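Local coordinates for phosphatidylserine synthase (Haemophilus influenzae, PDB 3HSI), which is a bacterial enzyme of the phospholipase D superfamily, probably acting in phospholipid metabolism, at residues N18-A23 with Y232-A237. Residues are numbered along the deposited sequence; the frame is centred on the assembly and turned at random.
Sequences NLPFLA and YSLKSA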
ATOM      1  N   ASN C  18     -22.452 -19.636 -10.232  1.00 22.52           N
ATOM      2  CA  ASN C  18     -21.848 -20.583  -9.305  1.00 22.79           C
ATOM      3  C   ASN C  18     -21.987 -20.166  -7.832  1.00 23.00           C
ATOM      4  O   ASN C  18     -21.712 -20.959  -6.952  1.00 23.45           O
ATOM      5  CB  ASN C  18     -20.374 -20.845  -9.678  1.00 22.40           C
ATOM      6  CG  ASN C  18     -20.205 -21.992 -10.682  1.00 22.97           C
ATOM      7  OD1 ASN C  18     -21.042 -22.902 -10.758  1.00 21.96           O
ATOM      8  ND2 ASN C  18     -19.106 -21.962 -11.447  1.00 20.21           N
ATOM      9  N   LEU C  19     -22.426 -18.936  -7.553  1.00 22.72           N
ATOM     10  CA  LEU C  19     -22.664 -18.523  -6.152  1.00 22.12           C
ATOM     11  C   LEU C  19     -23.722 -19.363  -5.435  1.00 22.15           C
ATOM     12  O   LEU C  19     -24.730 -19.721  -6.033  1.00 22.49           O
ATOM     13  CB  LEU C  19     -23.052 -17.034  -6.060  1.00 21.36           C
ATOM     14  CG  LEU C  19     -21.905 -16.103  -6.488  1.00 20.20           C
ATOM     15  CD1 LEU C  19     -22.342 -14.661  -6.425  1.00 20.03           C
ATOM     16  CD2 LEU C  19     -20.658 -16.320  -5.602  1.00 20.53           C
ATOM     17  N   PRO C  20     -23.481 -19.687  -4.152  1.00 22.44           N
ATOM     18  CA  PRO C  20     -24.500 -20.348  -3.343  1.00 21.82           C
ATOM     19  C   PRO C  20     -25.430 -19.307  -2.719  1.00 21.97           C
ATOM     20  O   PRO C  20     -24.987 -18.211  -2.375  1.00 22.33           O
ATOM     21  CB  PRO C  20     -23.675 -21.053  -2.251  1.00 22.29           C
ATOM     22  CG  PRO C  20     -22.488 -20.146  -2.020  1.00 22.33           C
ATOM     23  CD  PRO C  20     -22.188 -19.543  -3.418  1.00 22.57           C
ATOM     24  N   PHE C  21     -26.703 -19.641  -2.595  1.00 20.45           N
ATOM     25  CA  PHE C  21     -27.695 -18.667  -2.205  1.00 20.60           C
ATOM     26  C   PHE C  21     -28.639 -19.319  -1.239  1.00 21.20           C
ATOM     27  O   PHE C  21     -28.984 -20.469  -1.406  1.00 20.59           O
ATOM     28  CB  PHE C  21     -28.519 -18.210  -3.406  1.00 19.54           C
ATOM     29  CG  PHE C  21     -27.912 -17.073  -4.148  1.00 18.43           C
ATOM     30  CD1 PHE C  21     -28.052 -15.763  -3.669  1.00 13.37           C
ATOM     31  CD2 PHE C  21     -27.208 -17.306  -5.341  1.00 14.52           C
ATOM     32  CE1 PHE C  21     -27.451 -14.684  -4.350  1.00 15.58           C
ATOM     33  CE2 PHE C  21     -26.626 -16.238  -6.052  1.00 15.47           C
ATOM     34  CZ  PHE C  21     -26.744 -14.918  -5.551  1.00 16.35           C
ATOM     35  N   LEU C  22     -29.052 -18.555  -0.243  1.00 22.35           N
ATOM     36  CA  LEU C  22     -29.978 -19.014   0.767  1.00 23.84           C
ATOM     37  C   LEU C  22     -31.325 -18.316   0.552  1.00 23.73           C
ATOM     38  O   LEU C  22     -31.397 -17.085   0.399  1.00 23.22           O
ATOM     39  CB  LEU C  22     -29.374 -18.670   2.128  1.00 24.37           C
ATOM     40  CG  LEU C  22     -30.207 -18.599   3.400  1.00 27.96           C
ATOM     41  CD1 LEU C  22     -30.804 -19.958   3.802  1.00 29.34           C
ATOM     42  CD2 LEU C  22     -29.291 -18.049   4.517  1.00 30.31           C
ATOM     43  N   ALA C  23     -32.385 -19.107   0.548  1.00 24.03           N
ATOM     44  CA  ALA C  23     -33.736 -18.626   0.267  1.00 24.91           C
ATOM     45  C   ALA C  23     -34.226 -17.645   1.317  1.00 25.56           C
ATOM     46  O   ALA C  23     -34.003 -17.828   2.509  1.00 26.19           O
ATOM     47  CB  ALA C  23     -34.700 -19.801   0.118  1.00 24.90           C
ATOM     48  N   TYR C 232     -17.757 -16.885   4.417  1.00 22.70           N
ATOM     49  CA  TYR C 232     -18.975 -17.231   5.157  1.00 23.00           C
ATOM     50  C   TYR C 232     -19.389 -18.631   4.706  1.00 24.32           C
ATOM     51  O   TYR C 232     -19.054 -19.020   3.598  1.00 24.76           O
ATOM     52  CB  TYR C 232     -20.092 -16.247   4.852  1.00 22.11           C
ATOM     53  CG  TYR C 232     -19.881 -14.853   5.410  1.00 21.95           C
ATOM     54  CD1 TYR C 232     -20.353 -14.525   6.672  1.00 21.15           C
ATOM     55  CD2 TYR C 232     -19.208 -13.873   4.684  1.00 19.61           C
ATOM     56  CE1 TYR C 232     -20.178 -13.272   7.202  1.00 20.72           C
ATOM     57  CE2 TYR C 232     -19.025 -12.588   5.216  1.00 20.00           C
ATOM     58  CZ  TYR C 232     -19.532 -12.313   6.477  1.00 20.39           C
ATOM     59  OH  TYR C 232     -19.380 -11.094   7.078  1.00 22.03           O
ATOM     60  N   SER C 233     -20.066 -19.393   5.563  1.00 25.48           N
ATOM     61  CA  SER C 233     -20.592 -20.714   5.179  1.00 27.45           C
ATOM     62  C   SER C 233     -22.116 -20.730   5.265  1.00 27.91           C
ATOM     63  O   SER C 233     -22.705 -20.112   6.130  1.00 26.60           O
ATOM     64  CB  SER C 233     -20.061 -21.825   6.098  1.00 26.90           C
ATOM     65  OG  SER C 233     -18.702 -22.061   5.866  1.00 30.69           O
ATOM     66  N   LEU C 234     -22.730 -21.456   4.346  1.00 29.52           N
ATOM     67  CA  LEU C 234     -24.166 -21.608   4.338  1.00 31.23           C
ATOM     68  C   LEU C 234     -24.495 -23.083   4.494  1.00 32.28           C
ATOM     69  O   LEU C 234     -23.753 -23.943   4.010  1.00 32.13           O
ATOM     70  CB  LEU C 234     -24.737 -21.046   3.037  1.00 31.53           C
ATOM     71  CG  LEU C 234     -24.600 -19.533   2.862  1.00 32.25           C
ATOM     72  CD1 LEU C 234     -25.102 -19.109   1.490  1.00 32.49           C
ATOM     73  CD2 LEU C 234     -25.332 -18.773   3.988  1.00 33.78           C
ATOM     74  N   LYS C 235     -25.592 -23.382   5.177  1.00 33.22           N
ATOM     75  CA  LYS C 235     -26.005 -24.769   5.278  1.00 34.69           C
ATOM     76  C   LYS C 235     -26.960 -25.227   4.176  1.00 34.93           C
ATOM     77  O   LYS C 235     -26.768 -26.304   3.615  1.00 35.94           O
ATOM     78  CB  LYS C 235     -26.560 -25.087   6.666  1.00 35.12           C
ATOM     79  CG  LYS C 235     -25.478 -25.447   7.643  1.00 38.13           C
ATOM     80  CD  LYS C 235     -25.990 -25.561   9.068  1.00 42.79           C
ATOM     81  CE  LYS C 235     -24.795 -25.700  10.007  1.00 45.14           C
ATOM     82  NZ  LYS C 235     -24.875 -24.824  11.214  1.00 47.28           N
ATOM     83  N   SER C 236     -27.991 -24.445   3.866  1.00 34.69           N
ATOM     84  CA  SER C 236     -28.980 -24.932   2.901  1.00 35.37           C
ATOM     85  C   SER C 236     -28.996 -24.168   1.565  1.00 34.79           C
ATOM     86  O   SER C 236     -30.062 -23.975   0.959  1.00 34.93           O
ATOM     87  CB  SER C 236     -30.388 -25.122   3.539  1.00 35.65           C
ATOM     88  OG  SER C 236     -30.948 -23.904   4.019  1.00 36.37           O
ATOM     89  N   ALA C 237     -27.792 -23.794   1.103  1.00 33.93           N
ATOM     90  CA  ALA C 237     -27.584 -23.023  -0.133  1.00 31.75           C
ATOM     91  C   ALA C 237     -27.670 -23.845  -1.426  1.00 30.60           C
ATOM     92  O   ALA C 237     -27.150 -24.969  -1.519  1.00 30.39           O
ATOM     93  CB  ALA C 237     -26.264 -22.288  -0.077  1.00 32.00           C
TER
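Leu234 and Leu22 share most of this contact, with Ala237 close behind. The CG of Leu234 stands anti to the carbonyl carbon (chi1 -67°), and its two methyls then take different partners. Leu234 CD2 meets Leu22 CD2 at 4.1 Å, the two leucines crossing obliquely, while Leu234 CD1 comes within 4.0 Å of Pro20 O. Leu22 reaches this meeting with CG anti to its own backbone N (chi1 161°); its other methyl, CD1, lies 4.0 Å from Ser236 OG. That hydroxyl is not left to the methyl, since it hydrogen-bonds Glu182 OE1, while Glu182 OE2 takes the backbone N-H of Lys235.

Ala237 points its CB toward 18-23, 3.6 Å from Pro20 CB. Ala237 CA, 3.2 Å from Phe21 O, makes a CA-H...O contact, bent to 138° at the hydrogen. No conventional hydrogen bond links the two segments, so apolar packing does most of the joining; just beyond, Phe21 pairs through its backbone with Val238.

The whole patch is partly buried, its centre about 22 Å from the centre of the chain. Strand 22-23 runs antiparallel to strand 245-252, on whose Pro248 Leu234 also rests, and helix 181-195 flanks the two leucines, touching Leu22 through Glu182 and Leu234 through Ser186. The contact thus packs 18-23, with strand 22-23, against the loop between helix 216-229 and strand 245-252.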